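Local coordinates for protein beta-glucuronidase (uncultured Clostridium sp., PDB 6U7J) that hydrolyses beta-D-glucuronides as a gut microbial family 2 glycosyl hydrolase, probably freeing estrogens from their glucuronide conjugates, at residues F30-Y35 with D67-D72; V77-K82 with V141-I146. One frame throughout, in Å; residues are numbered along the deposited sequence.

Contact 1: residues F30-Y35 with D67-D72; sequences FKRDNY and DQELRD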
loop_
_atom_site.group_PDB
_atom_site.type_symbol
_atom_site.label_atom_id
_atom_site.label_comp_id
_atom_site.label_asym_id
_atom_site.label_seq_id
_atom_site.Cartn_x
_atom_site.Cartn_y
_atom_site.Cartn_z
ATOM N N PHE B 30 26.278 -24.656 -3.481
ATOM C CA PHE B 30 25.869 -24.012 -4.720
ATOM C C PHE B 30 26.908 -22.989 -5.145
ATOM O O PHE B 30 27.465 -22.268 -4.316
ATOM C CB PHE B 30 24.498 -23.350 -4.516
ATOM C CG PHE B 30 23.992 -22.542 -5.682
ATOM C CD1 PHE B 30 24.472 -21.256 -5.932
ATOM C CD2 PHE B 30 22.944 -23.036 -6.466
ATOM C CE1 PHE B 30 23.964 -20.504 -6.987
ATOM C CE2 PHE B 30 22.423 -22.286 -7.508
ATOM C CZ PHE B 30 22.930 -21.015 -7.772
ATOM N N LYS B 31 27.112 -22.900 -6.453
ATOM C CA LYS B 31 27.999 -21.922 -7.049
ATOM C C LYS B 31 27.528 -21.679 -8.473
ATOM O O LYS B 31 27.105 -22.617 -9.155
ATOM C CB LYS B 31 29.454 -22.420 -7.042
ATOM C CG LYS B 31 30.451 -21.417 -7.574
ATOM C CD LYS B 31 31.879 -21.735 -7.109
ATOM C CE LYS B 31 32.418 -22.968 -7.773
ATOM N NZ LYS B 31 33.872 -23.138 -7.452
ATOM N N ARG B 32 27.612 -20.436 -8.927
ATOM C CA ARG B 32 27.302 -20.138 -10.314
ATOM C C ARG B 32 28.574 -20.035 -11.144
ATOM O O ARG B 32 29.663 -19.789 -10.626
ATOM C CB ARG B 32 26.494 -18.840 -10.411
ATOM C CG ARG B 32 27.289 -17.602 -10.271
ATOM C CD ARG B 32 26.496 -16.394 -10.767
ATOM N NE ARG B 32 26.980 -15.191 -10.109
ATOM C CZ ARG B 32 27.837 -14.328 -10.645
ATOM N NH1 ARG B 32 28.289 -14.523 -11.873
ATOM N NH2 ARG B 32 28.224 -13.257 -9.950
ATOM N N ASP B 33 28.421 -20.236 -12.451
ATOM C CA ASP B 33 29.497 -19.932 -13.391
ATOM C C ASP B 33 29.800 -18.436 -13.395
ATOM O O ASP B 33 28.884 -17.604 -13.398
ATOM C CB ASP B 33 29.104 -20.353 -14.809
ATOM C CG ASP B 33 29.345 -21.837 -15.087
ATOM O OD1 ASP B 33 30.006 -22.517 -14.264
ATOM O OD2 ASP B 33 28.865 -22.316 -16.142
ATOM N N ASN B 34 31.094 -18.089 -13.428
ATOM C CA ASN B 34 31.504 -16.700 -13.623
ATOM C C ASN B 34 31.714 -16.346 -15.090
ATOM O O ASN B 34 31.804 -15.167 -15.417
ATOM C CB ASN B 34 32.787 -16.381 -12.833
ATOM C CG ASN B 34 32.628 -16.622 -11.333
ATOM O OD1 ASN B 34 33.257 -17.512 -10.766
ATOM N ND2 ASN B 34 31.771 -15.836 -10.690
ATOM N N TYR B 35 31.795 -17.326 -15.981
ATOM C CA TYR B 35 31.705 -17.069 -17.411
ATOM C C TYR B 35 31.001 -18.268 -18.023
ATOM O O TYR B 35 30.817 -19.294 -17.366
ATOM C CB TYR B 35 33.086 -16.806 -18.045
ATOM C CG TYR B 35 34.067 -17.956 -17.899
ATOM C CD1 TYR B 35 34.049 -19.028 -18.785
ATOM C CD2 TYR B 35 35.008 -17.968 -16.879
ATOM C CE1 TYR B 35 34.945 -20.077 -18.661
ATOM C CE2 TYR B 35 35.909 -19.023 -16.743
ATOM C CZ TYR B 35 35.874 -20.068 -17.639
ATOM O OH TYR B 35 36.756 -21.124 -17.504
ATOM N N ASP B 67 21.772 -10.753 -4.177
ATOM C CA ASP B 67 22.717 -10.472 -5.243
ATOM C C ASP B 67 22.000 -10.385 -6.586
ATOM O O ASP B 67 21.419 -11.372 -7.046
ATOM C CB ASP B 67 23.773 -11.576 -5.279
ATOM C CG ASP B 67 24.731 -11.389 -6.396
ATOM O OD1 ASP B 67 25.102 -10.223 -6.662
ATOM O OD2 ASP B 67 25.096 -12.399 -7.019
ATOM N N GLN B 68 22.066 -9.220 -7.228
ATOM C CA GLN B 68 21.408 -9.064 -8.523
ATOM C C GLN B 68 22.031 -9.963 -9.599
ATOM O O GLN B 68 21.317 -10.478 -10.471
ATOM C CB GLN B 68 21.457 -7.593 -8.933
ATOM C CG GLN B 68 21.042 -7.302 -10.359
ATOM C CD GLN B 68 22.223 -7.301 -11.315
ATOM O OE1 GLN B 68 23.319 -6.852 -10.960
ATOM N NE2 GLN B 68 22.012 -7.818 -12.534
ATOM N N GLU B 69 23.346 -10.177 -9.551
ATOM C CA GLU B 69 23.990 -10.982 -10.583
ATOM C C GLU B 69 23.507 -12.424 -10.566
ATOM O O GLU B 69 23.379 -13.051 -11.624
ATOM C CB GLU B 69 25.507 -10.929 -10.431
ATOM C CG GLU B 69 26.098 -9.639 -10.945
ATOM C CD GLU B 69 27.297 -9.203 -10.146
ATOM O OE1 GLU B 69 27.122 -8.370 -9.220
ATOM O OE2 GLU B 69 28.409 -9.692 -10.448
ATOM N N LEU B 70 23.233 -12.974 -9.387
ATOM C CA LEU B 70 22.674 -14.318 -9.344
ATOM C C LEU B 70 21.207 -14.321 -9.794
ATOM O O LEU B 70 20.789 -15.200 -10.560
ATOM C CB LEU B 70 22.834 -14.905 -7.944
ATOM C CG LEU B 70 22.329 -16.347 -7.820
ATOM C CD1 LEU B 70 23.043 -17.255 -8.810
ATOM C CD2 LEU B 70 22.471 -16.875 -6.396
ATOM N N ARG B 71 20.416 -13.330 -9.365
ATOM C CA ARG B 71 19.026 -13.248 -9.820
ATOM C C ARG B 71 18.933 -13.223 -11.345
ATOM O O ARG B 71 18.105 -13.932 -11.932
ATOM C CB ARG B 71 18.341 -12.014 -9.221
ATOM C CG ARG B 71 16.828 -11.887 -9.566
ATOM C CD ARG B 71 16.294 -10.436 -9.318
ATOM N NE ARG B 71 16.883 -9.472 -10.250
ATOM C CZ ARG B 71 16.980 -8.148 -10.059
ATOM N NH1 ARG B 71 16.518 -7.572 -8.951
ATOM N NH2 ARG B 71 17.550 -7.393 -10.996
ATOM N N ASP B 72 19.798 -12.455 -12.006
ATOM C CA ASP B 72 19.749 -12.248 -13.448
ATOM C C ASP B 72 20.702 -13.165 -14.226
ATOM O O ASP B 72 20.954 -12.914 -15.408
ATOM C CB ASP B 72 20.080 -10.793 -13.772
ATOM C CG ASP B 72 19.106 -9.803 -13.120
ATOM O OD1 ASP B 72 17.980 -10.200 -12.724
ATOM O OD2 ASP B 72 19.480 -8.617 -13.019
#

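Contact 2: residues V77-K82 with V141-I146; sequences VWYERK and VAVGNI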
loop_
_atom_site.group_PDB
_atom_site.type_symbol
_atom_site.label_atom_id
_atom_site.label_comp_id
_atom_site.label_asym_id
_atom_site.label_seq_id
_atom_site.Cartn_x
_atom_site.Cartn_y
_atom_site.Cartn_z
ATOM N N VAL B 77 24.617 -23.115 -13.379
ATOM C CA VAL B 77 24.999 -23.103 -11.977
ATOM C C VAL B 77 25.240 -24.543 -11.541
ATOM O O VAL B 77 24.887 -25.494 -12.240
ATOM C CB VAL B 77 23.936 -22.428 -11.082
ATOM C CG1 VAL B 77 23.674 -20.999 -11.566
ATOM C CG2 VAL B 77 22.625 -23.245 -11.075
ATOM N N TRP B 78 25.817 -24.688 -10.348
ATOM C CA TRP B 78 26.302 -25.969 -9.854
ATOM C C TRP B 78 25.776 -26.202 -8.446
ATOM O O TRP B 78 25.992 -25.375 -7.550
ATOM C CB TRP B 78 27.836 -26.000 -9.876
ATOM C CG TRP B 78 28.330 -25.973 -11.271
ATOM C CD1 TRP B 78 28.504 -24.876 -12.064
ATOM C CD2 TRP B 78 28.661 -27.108 -12.073
ATOM N NE1 TRP B 78 28.934 -25.258 -13.316
ATOM C CE2 TRP B 78 29.040 -26.625 -13.347
ATOM C CE3 TRP B 78 28.665 -28.490 -11.844
ATOM C CZ2 TRP B 78 29.438 -27.477 -14.384
ATOM C CZ3 TRP B 78 29.066 -29.333 -12.872
ATOM C CH2 TRP B 78 29.453 -28.821 -14.125
ATOM N N TYR B 79 25.078 -27.312 -8.262
ATOM C CA TYR B 79 24.623 -27.771 -6.961
ATOM C C TYR B 79 25.413 -29.007 -6.561
ATOM O O TYR B 79 25.799 -29.814 -7.416
ATOM C CB TYR B 79 23.153 -28.168 -6.985
ATOM C CG TYR B 79 22.110 -27.072 -7.096
ATOM C CD1 TYR B 79 21.294 -26.768 -6.012
ATOM C CD2 TYR B 79 21.895 -26.391 -8.291
ATOM C CE1 TYR B 79 20.313 -25.798 -6.097
ATOM C CE2 TYR B 79 20.898 -25.417 -8.389
ATOM C CZ TYR B 79 20.120 -25.126 -7.280
ATOM O OH TYR B 79 19.127 -24.170 -7.339
ATOM N N GLU B 80 25.582 -29.202 -5.256
ATOM C CA GLU B 80 26.244 -30.410 -4.789
ATOM C C GLU B 80 25.762 -30.772 -3.397
ATOM O O GLU B 80 25.536 -29.886 -2.566
ATOM C CB GLU B 80 27.765 -30.229 -4.767
ATOM C CG GLU B 80 28.521 -31.444 -4.321
ATOM C CD GLU B 80 29.987 -31.322 -4.668
ATOM O OE1 GLU B 80 30.363 -31.762 -5.775
ATOM O OE2 GLU B 80 30.747 -30.745 -3.855
ATOM N N ARG B 81 25.606 -32.073 -3.153
ATOM C CA ARG B 81 25.414 -32.567 -1.797
ATOM C C ARG B 81 25.913 -34.004 -1.716
ATOM O O ARG B 81 26.268 -34.624 -2.721
ATOM C CB ARG B 81 23.947 -32.459 -1.355
ATOM C CG ARG B 81 23.006 -33.454 -2.014
ATOM C CD ARG B 81 21.726 -33.612 -1.220
ATOM N NE ARG B 81 21.925 -34.491 -0.067
ATOM C CZ ARG B 81 21.088 -34.592 0.961
ATOM N NH1 ARG B 81 19.973 -33.865 1.014
ATOM N NH2 ARG B 81 21.373 -35.418 1.946
ATOM N N LYS B 82 25.945 -34.525 -0.497
ATOM C CA LYS B 82 26.310 -35.906 -0.242
ATOM C C LYS B 82 25.084 -36.711 0.186
ATOM O O LYS B 82 24.146 -36.168 0.776
ATOM C CB LYS B 82 27.415 -35.967 0.814
ATOM C CG LYS B 82 28.776 -35.646 0.173
ATOM C CD LYS B 82 29.846 -35.231 1.157
ATOM C CE LYS B 82 31.064 -34.658 0.416
ATOM N NZ LYS B 82 30.829 -33.281 -0.138
ATOM N N VAL B 141 25.085 -31.549 -9.498
ATOM C CA VAL B 141 24.058 -31.280 -10.503
ATOM C C VAL B 141 24.344 -29.931 -11.143
ATOM O O VAL B 141 24.258 -28.895 -10.472
ATOM C CB VAL B 141 22.646 -31.289 -9.906
ATOM C CG1 VAL B 141 21.633 -30.924 -10.982
ATOM C CG2 VAL B 141 22.323 -32.647 -9.284
ATOM N N ALA B 142 24.670 -29.931 -12.433
ATOM C CA ALA B 142 24.754 -28.694 -13.197
ATOM C C ALA B 142 23.364 -28.351 -13.719
ATOM O O ALA B 142 22.678 -29.219 -14.269
ATOM C CB ALA B 142 25.735 -28.810 -14.364
ATOM N N VAL B 143 22.958 -27.094 -13.537
ATOM C CA VAL B 143 21.615 -26.608 -13.855
ATOM C C VAL B 143 21.768 -25.424 -14.804
ATOM O O VAL B 143 22.415 -24.428 -14.455
ATOM C CB VAL B 143 20.846 -26.194 -12.586
ATOM C CG1 VAL B 143 19.455 -25.613 -12.925
ATOM C CG2 VAL B 143 20.711 -27.372 -11.612
ATOM N N GLY B 144 21.184 -25.525 -15.992
ATOM C CA GLY B 144 21.306 -24.489 -17.012
ATOM C C GLY B 144 19.951 -23.908 -17.367
ATOM O O GLY B 144 18.961 -24.641 -17.461
ATOM N N ASN B 145 19.911 -22.592 -17.589
ATOM C CA ASN B 145 18.637 -21.898 -17.786
ATOM C C ASN B 145 18.454 -21.309 -19.182
ATOM O O ASN B 145 17.510 -20.535 -19.400
ATOM C CB ASN B 145 18.463 -20.798 -16.737
ATOM C CG ASN B 145 19.470 -19.678 -16.882
ATOM O OD1 ASN B 145 20.098 -19.502 -17.927
ATOM N ND2 ASN B 145 19.630 -18.903 -15.815
ATOM N N ILE B 146 19.321 -21.631 -20.118
ATOM C CA ILE B 146 19.262 -21.032 -21.444
ATOM C C ILE B 146 18.160 -21.690 -22.263
ATOM O O ILE B 146 17.997 -22.916 -22.256
ATOM C CB ILE B 146 20.634 -21.144 -22.123
ATOM C CG1 ILE B 146 21.602 -20.209 -21.401
ATOM C CG2 ILE B 146 20.541 -20.805 -23.608
ATOM C CD1 ILE B 146 23.012 -20.367 -21.812
#

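Contact 1: residues F30-Y35 with D67-D72
Phe30 and Leu70 meet tip to tip between the end of strand 20-32 and the short helix 68-71. With CG anti to the backbone N (chi1 175°), the Phe30 ring turns its edge to the leucine, and CE1 lies 3.8 Å from Leu70 CD1, near the ring plane. The same methyl serves a second neighbour: Arg32 CD passes 4.1 Å from Leu70 CD1 as the two side chains run past each other in opposite directions. Arg32 starts from the crowded position between N and the carbonyl carbon (chi1 78°), then runs extended from CG to NE to bring its guanidinium to Glu69. The helix lies in the connection that leads into strand 76-85 of the sugar-binding beta domain of this family 2 hydrolase. Asp67 is its N-cap, and OD2 accepts from Leu70 N at 3.1 Å, from above the carboxylate plane. Glu69 CB packs over one face of the Arg32 guanidinium, and the bent glutamate chain carries OE2 to 3.6 Å from Arg32 NH2, a long salt bridge with the two planes 59° apart. Asp67 OD2 lies 4.4 Å from Arg32 NH2, too far for a second bridge but probably adding to the negative field around the guanidinium.

Contact 2: residues V77-K82 with V141-I146
Strands 76-85 and 135-144 are antiparallel neighbours in the jelly-roll type beta-sandwich of the family 2 sugar-binding domain, and their paired segments present a different relief on each face. On one face the contact is a flat plate on a small bump: Trp78, with CG anti to the carbonyl carbon (chi1 -67°), lays its indole over Ala142 of the non-hydrogen-bonded pair. Ala142 CB is the bump beneath it, a CH-pi contact 3.6 Å from the centroid of the six-membered ring and almost on its normal. Trp44 and Phe40 meet the indole edge-to-face.

The other face carries Val77, Tyr79, Val141 and Val143. Val77 and Val143 stand side by side, pointing the same way, with Val77 CG2 3.8 Å from Val143 CB. Tyr79 fits in diagonally: its ring crosses Val143 obliquely, bringing CD2 to 3.7 Å from Val143 CG2, while its CB stays beside the CB of its partner Val141. Phe30 of strand 20-32 adds an edge-to-face contact to the Tyr79 ring, and the Tyr79 side chain also touches Met55 and Val57 of strand 53-57.

Two hydrogen-bonded pairs, Val77 with Val143 and Tyr79 with Val141, hold these shapes in register, each through two nearly straight N-H...O bonds. Those of the first pair lie in the carbonyl planes, whereas in the second the donors sit above them. Between the pairs, Ala142 CA approaches Val77 O at 3.3 Å in a CA-H...O contact.

Both contacts belong to the sugar-binding domain and reach one sheet, in which strands 20-32 and 76-85 are neighbours. Contact 2 is core: all its touching residues are buried, and backbone hydrogen bonds between strands combine with apolar packing of side chains. Contact 1 is only partly buried; it sets a short helix against a strand end without a hydrogen bond between its segments, mixing apolar packing with a long salt bridge nearer the surface. They touch directly: Phe30 CE2 lies 3.7 Å from Val77 CG2, and Lys31 O probably accepts from Trp78 N across the strands. Beyond the chain, the helix of contact 1 also meets a second subunit, through Gln68 and Arg71, whereas contact 2 touches no other protein chain of the assembly.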